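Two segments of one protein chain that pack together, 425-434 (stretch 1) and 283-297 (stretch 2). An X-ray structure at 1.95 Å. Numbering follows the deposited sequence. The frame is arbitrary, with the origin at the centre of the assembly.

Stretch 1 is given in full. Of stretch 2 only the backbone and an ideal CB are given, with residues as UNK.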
# COMPACT_ATOMS: atom_id res chain seq x y z
N PHE A 425 22.36 -7.36 0.86
CA PHE A 425 22.05 -8.72 0.45
C PHE A 425 23.08 -9.74 0.93
O PHE A 425 22.93 -10.93 0.62
CB PHE A 425 21.91 -8.81 -1.07
CG PHE A 425 20.52 -8.55 -1.57
CD1 PHE A 425 19.98 -7.27 -1.53
CD2 PHE A 425 19.75 -9.58 -2.09
CE1 PHE A 425 18.70 -7.03 -2.00
CE2 PHE A 425 18.48 -9.34 -2.56
CZ PHE A 425 17.95 -8.07 -2.51
N ILE A 426 24.10 -9.32 1.66
CA ILE A 426 25.07 -10.23 2.26
C ILE A 426 24.65 -10.47 3.70
O ILE A 426 24.69 -9.53 4.51
CB ILE A 426 26.50 -9.67 2.18
CG1 ILE A 426 26.95 -9.62 0.72
CG2 ILE A 426 27.45 -10.53 3.00
CD1 ILE A 426 28.22 -8.81 0.49
N PRO A 427 24.23 -11.69 4.07
CA PRO A 427 23.69 -11.90 5.42
C PRO A 427 24.71 -11.68 6.53
O PRO A 427 24.30 -11.38 7.66
CB PRO A 427 23.21 -13.36 5.38
CG PRO A 427 23.92 -13.98 4.23
CD PRO A 427 24.13 -12.89 3.23
N GLU A 428 26.00 -11.79 6.26
CA GLU A 428 26.98 -11.52 7.30
C GLU A 428 27.21 -10.03 7.52
O GLU A 428 27.98 -9.66 8.41
CB GLU A 428 28.31 -12.20 6.98
CG GLU A 428 28.27 -13.72 7.05
CD GLU A 428 27.57 -14.35 5.86
OE1 GLU A 428 27.61 -13.74 4.76
OE2 GLU A 428 26.97 -15.44 6.01
N CYS A 429 26.56 -9.17 6.74
CA CYS A 429 26.67 -7.73 6.91
C CYS A 429 25.46 -7.18 7.67
O CYS A 429 24.39 -7.80 7.71
CB CYS A 429 26.78 -7.03 5.55
SG CYS A 429 28.34 -7.32 4.69
N LYS A 430 25.66 -6.01 8.26
CA LYS A 430 24.57 -5.27 8.90
C LYS A 430 24.87 -3.79 8.69
O LYS A 430 25.77 -3.23 9.33
CB LYS A 430 24.43 -5.60 10.39
CG LYS A 430 23.35 -4.80 11.10
CD LYS A 430 21.99 -4.95 10.42
CE LYS A 430 21.46 -6.37 10.51
NZ LYS A 430 20.15 -6.49 9.80
N PRO A 431 24.15 -3.14 7.77
CA PRO A 431 24.43 -1.72 7.51
C PRO A 431 24.31 -0.83 8.73
O PRO A 431 25.08 0.13 8.86
CB PRO A 431 23.38 -1.36 6.44
CG PRO A 431 23.14 -2.66 5.72
CD PRO A 431 23.21 -3.71 6.80
N PHE A 432 23.39 -1.12 9.64
CA PHE A 432 23.16 -0.30 10.82
C PHE A 432 22.21 -1.04 11.75
O PHE A 432 21.48 -1.94 11.33
CB PHE A 432 22.57 1.07 10.44
CG PHE A 432 21.23 0.98 9.76
CD1 PHE A 432 20.07 0.81 10.49
CD2 PHE A 432 21.14 1.06 8.38
CE1 PHE A 432 18.84 0.72 9.86
CE2 PHE A 432 19.91 0.98 7.74
CZ PHE A 432 18.76 0.81 8.49
N ILE A 433 22.22 -0.64 13.02
CA ILE A 433 21.16 -1.00 13.94
C ILE A 433 20.57 0.29 14.50
O ILE A 433 21.26 1.31 14.59
CB ILE A 433 21.63 -1.93 15.08
CG1 ILE A 433 22.57 -1.19 16.04
CG2 ILE A 433 22.30 -3.17 14.51
CD1 ILE A 433 23.04 -2.04 17.20
N LEU A 434 19.29 0.24 14.85
CA LEU A 434 18.63 1.41 15.40
C LEU A 434 19.01 1.56 16.87
O LEU A 434 19.00 0.58 17.63
CB LEU A 434 17.12 1.31 15.25
CG LEU A 434 16.59 1.27 13.81
CD1 LEU A 434 15.09 1.47 13.79
CD2 LEU A 434 17.29 2.30 12.94
N UNK A 283 24.53 8.89 5.85
CA UNK A 283 25.80 8.94 6.58
C UNK A 283 26.44 7.58 6.77
O UNK A 283 27.52 7.51 7.35
CB UNK A 283 25.59 9.59 7.95
N UNK A 284 25.80 6.51 6.30
CA UNK A 284 26.44 5.20 6.32
C UNK A 284 27.77 5.23 5.58
O UNK A 284 28.70 4.49 5.92
CB UNK A 284 25.52 4.15 5.70
N UNK A 285 27.88 6.08 4.56
CA UNK A 285 29.14 6.23 3.83
C UNK A 285 30.18 7.04 4.59
O UNK A 285 31.35 7.02 4.21
CB UNK A 285 28.88 6.89 2.47
N UNK A 286 29.77 7.76 5.64
CA UNK A 286 30.72 8.44 6.51
C UNK A 286 31.28 7.51 7.59
O UNK A 286 32.47 7.61 7.92
CB UNK A 286 30.05 9.65 7.16
N UNK A 287 30.46 6.62 8.13
CA UNK A 287 30.81 5.88 9.33
C UNK A 287 30.78 4.37 9.13
O UNK A 287 30.92 3.62 10.11
CB UNK A 287 29.86 6.27 10.47
N UNK A 288 30.58 3.91 7.89
CA UNK A 288 30.72 2.51 7.48
C UNK A 288 29.61 1.62 8.04
O UNK A 288 28.92 2.01 8.99
CB UNK A 288 32.08 1.97 7.93
N UNK A 289 29.43 0.44 7.45
CA UNK A 289 28.47 -0.53 7.97
C UNK A 289 28.74 -0.80 9.44
O UNK A 289 29.89 -0.90 9.87
CB UNK A 289 28.53 -1.83 7.17
N UNK A 290 27.65 -0.92 10.21
CA UNK A 290 27.77 -1.36 11.60
C UNK A 290 28.57 -2.65 11.70
O UNK A 290 29.42 -2.80 12.59
CB UNK A 290 26.39 -1.55 12.22
N UNK A 291 28.33 -3.58 10.79
CA UNK A 291 29.07 -4.84 10.73
C UNK A 291 29.33 -5.19 9.28
O UNK A 291 28.40 -5.25 8.47
CB UNK A 291 28.31 -5.97 11.43
N UNK A 292 30.60 -5.40 8.94
CA UNK A 292 30.97 -5.85 7.61
C UNK A 292 32.20 -6.73 7.69
O UNK A 292 32.11 -7.89 8.13
CB UNK A 292 31.22 -4.66 6.68
N UNK A 293 33.36 -6.20 7.30
CA UNK A 293 34.61 -6.96 7.23
C UNK A 293 34.48 -8.17 6.33
O UNK A 293 35.19 -9.17 6.50
CB UNK A 293 35.05 -7.40 8.63
N UNK A 294 33.56 -8.10 5.36
CA UNK A 294 33.28 -9.19 4.44
C UNK A 294 33.75 -8.83 3.03
O UNK A 294 33.81 -7.65 2.67
CB UNK A 294 31.79 -9.52 4.44
N UNK A 295 34.11 -9.83 2.22
CA UNK A 295 34.48 -9.54 0.83
C UNK A 295 33.25 -9.31 -0.03
O UNK A 295 32.20 -9.93 0.16
CB UNK A 295 35.31 -10.68 0.25
N UNK A 296 33.39 -8.39 -0.98
CA UNK A 296 32.38 -8.16 -2.02
C UNK A 296 32.87 -8.84 -3.29
O UNK A 296 33.84 -8.39 -3.91
CB UNK A 296 32.13 -6.67 -2.25
N UNK A 297 32.21 -9.93 -3.67
CA UNK A 297 32.57 -10.72 -4.84
C UNK A 297 31.48 -10.60 -5.89
O UNK A 297 30.29 -10.55 -5.55
CB UNK A 297 32.80 -12.19 -4.46

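Position 283 lies beyond the reach of stretch 1, which therefore says nothing about its side chain; the residue is D283. At 284 the helix begins and CA-to-CB points toward stretch 1, yet the ideal CB is still 5.1 Å from P431 O. A short branched or medium apolar side chain could cover that gap, and V284 does so, its CG2 coming to 3.9 Å from P431 O. Positions 285, 286 and 287 have nothing of stretch 1 near CB and would accept many residues; they are F285, K286, whose NZ forms a salt bridge with D283 OD1 at 3.4 Å that includes a weak hydrogen bond, and Y287.

Position 288 leaves the helix with a positive phi of 71°, a value easiest for glycine but open to others, and its CB points away. The residue is S288.

At 289 the backbone is extended and CB points sideways, 3.8 Å from K430 O and 4.1 Å from P431 CA. The neighbouring surface is a proline ring and a cysteine, so a large apolar or aromatic group would suit. F289 lays one ring face beneath P431, whose CA is 3.7 Å from the centroid of the F289 ring, a CH-pi contact; C429 CB meets the ring edge, 3.9 Å from F289 CD2.

Position 290 has its CB toward stretch 1, 3.7 Å from F432 CA, and its backbone N bonds to P431 O at 3.1 Å, a job needing any residue but proline. Beyond CB lie the aliphatic parts of K430 and I433, which favour a long apolar or flat side chain. Y290, with chi1 t, places a ring face against I433 CG1, 4.1 Å from the centroid of the Y290 ring.

Position 291 pairs with K430 as a single antiparallel bridge: its N donates to K430 O at 3.0 Å, and its O accepts from K430 N at 2.9 Å. This again excludes proline. CB lies 4.0 Å from K430 CB, so a flexible chain able to run alongside would fit, as would smaller ones. K291 passes its CD within 3.2 Å of E428 O while its end leads away.

At 292 CB is 4.4 Å from C429 SG, leaving room for a small or medium group. N292 brings OD1 to 3.4 Å from C429 SG, and the same OD1 accepts from the backbone N of position 294 at 2.9 Å. Position 293 has positive phi, 57°, which glycine or asparagine often adopts; it is E293, whose OE1 accepts from N292 N at 3.0 Å.

Position 294 points toward C429 SG, I426 and E428 CB. A medium or long chain with aliphatic carbons would cover them, and Q294 places CG 3.9 Å from C429 SG.

CB at 295 points away, leaving the choice open: P295, whose O lies 4.1 Å from I426 CD1. At 296 an apolar chain could reach I426, and L296 CD1 does, 4.3 Å from I426 CD1. Position 297 makes no contact; it is K297.

Stretch 2 283-297: DVFKYSFYKNEQPLK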
# COMPACT_ATOMS: atom_id res chain seq x y z
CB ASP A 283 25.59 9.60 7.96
CG ASP A 283 25.67 11.10 7.90
OD1 ASP A 283 26.15 11.62 6.86
OD2 ASP A 283 25.26 11.75 8.88
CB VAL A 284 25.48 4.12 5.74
CG1 VAL A 284 25.26 4.34 4.25
CG2 VAL A 284 25.98 2.71 6.04
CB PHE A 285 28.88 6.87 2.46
CG PHE A 285 28.05 6.03 1.54
CD1 PHE A 285 28.60 4.95 0.88
CD2 PHE A 285 26.71 6.32 1.34
CE1 PHE A 285 27.84 4.17 0.03
CE2 PHE A 285 25.94 5.55 0.49
CZ PHE A 285 26.51 4.47 -0.16
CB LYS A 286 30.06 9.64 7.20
CG LYS A 286 29.94 10.89 6.36
CD LYS A 286 29.49 12.06 7.22
CE LYS A 286 29.13 13.27 6.38
NZ LYS A 286 28.29 14.22 7.16
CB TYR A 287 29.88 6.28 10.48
CG TYR A 287 29.77 7.78 10.66
CD1 TYR A 287 30.82 8.51 11.19
CD2 TYR A 287 28.61 8.46 10.29
CE1 TYR A 287 30.73 9.88 11.35
CE2 TYR A 287 28.52 9.84 10.45
CZ TYR A 287 29.58 10.54 10.98
OH TYR A 287 29.49 11.90 11.14
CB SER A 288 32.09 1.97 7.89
OG SER A 288 32.37 0.74 7.24
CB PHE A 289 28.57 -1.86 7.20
CG PHE A 289 27.71 -1.94 5.97
CD1 PHE A 289 27.25 -0.80 5.34
CD2 PHE A 289 27.36 -3.18 5.45
CE1 PHE A 289 26.45 -0.89 4.21
CE2 PHE A 289 26.57 -3.27 4.32
CZ PHE A 289 26.11 -2.13 3.70
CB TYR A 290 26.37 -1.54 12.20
CG TYR A 290 26.35 -2.00 13.64
CD1 TYR A 290 26.75 -1.15 14.67
CD2 TYR A 290 25.92 -3.28 13.98
CE1 TYR A 290 26.72 -1.56 15.99
CE2 TYR A 290 25.89 -3.70 15.29
CZ TYR A 290 26.29 -2.84 16.29
OH TYR A 290 26.27 -3.25 17.61
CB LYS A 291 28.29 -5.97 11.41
CG LYS A 291 28.99 -7.31 11.40
CD LYS A 291 27.98 -8.44 11.42
CE LYS A 291 28.45 -9.61 12.26
NZ LYS A 291 27.64 -9.75 13.50
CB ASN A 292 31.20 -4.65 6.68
CG ASN A 292 31.12 -5.03 5.20
OD1 ASN A 292 31.50 -6.13 4.81
ND2 ASN A 292 30.61 -4.11 4.39
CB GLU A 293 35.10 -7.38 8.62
CG GLU A 293 35.14 -6.28 9.67
CD GLU A 293 33.86 -6.20 10.49
OE1 GLU A 293 33.16 -5.17 10.40
OE2 GLU A 293 33.54 -7.18 11.20
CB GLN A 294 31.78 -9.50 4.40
CG GLN A 294 31.15 -9.74 5.76
CD GLN A 294 31.63 -11.02 6.41
OE1 GLN A 294 32.04 -11.03 7.58
NE2 GLN A 294 31.58 -12.11 5.67
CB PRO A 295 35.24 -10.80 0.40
CG PRO A 295 34.63 -11.88 1.23
CD PRO A 295 34.28 -11.25 2.55
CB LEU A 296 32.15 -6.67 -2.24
CG LEU A 296 31.13 -6.29 -3.31
CD1 LEU A 296 29.77 -6.89 -3.00
CD2 LEU A 296 31.03 -4.78 -3.46
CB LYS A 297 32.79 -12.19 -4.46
CG LYS A 297 33.95 -12.40 -3.48
CD LYS A 297 34.10 -13.85 -3.07
CE LYS A 297 32.90 -14.33 -2.27
NZ LYS A 297 33.10 -15.71 -1.73
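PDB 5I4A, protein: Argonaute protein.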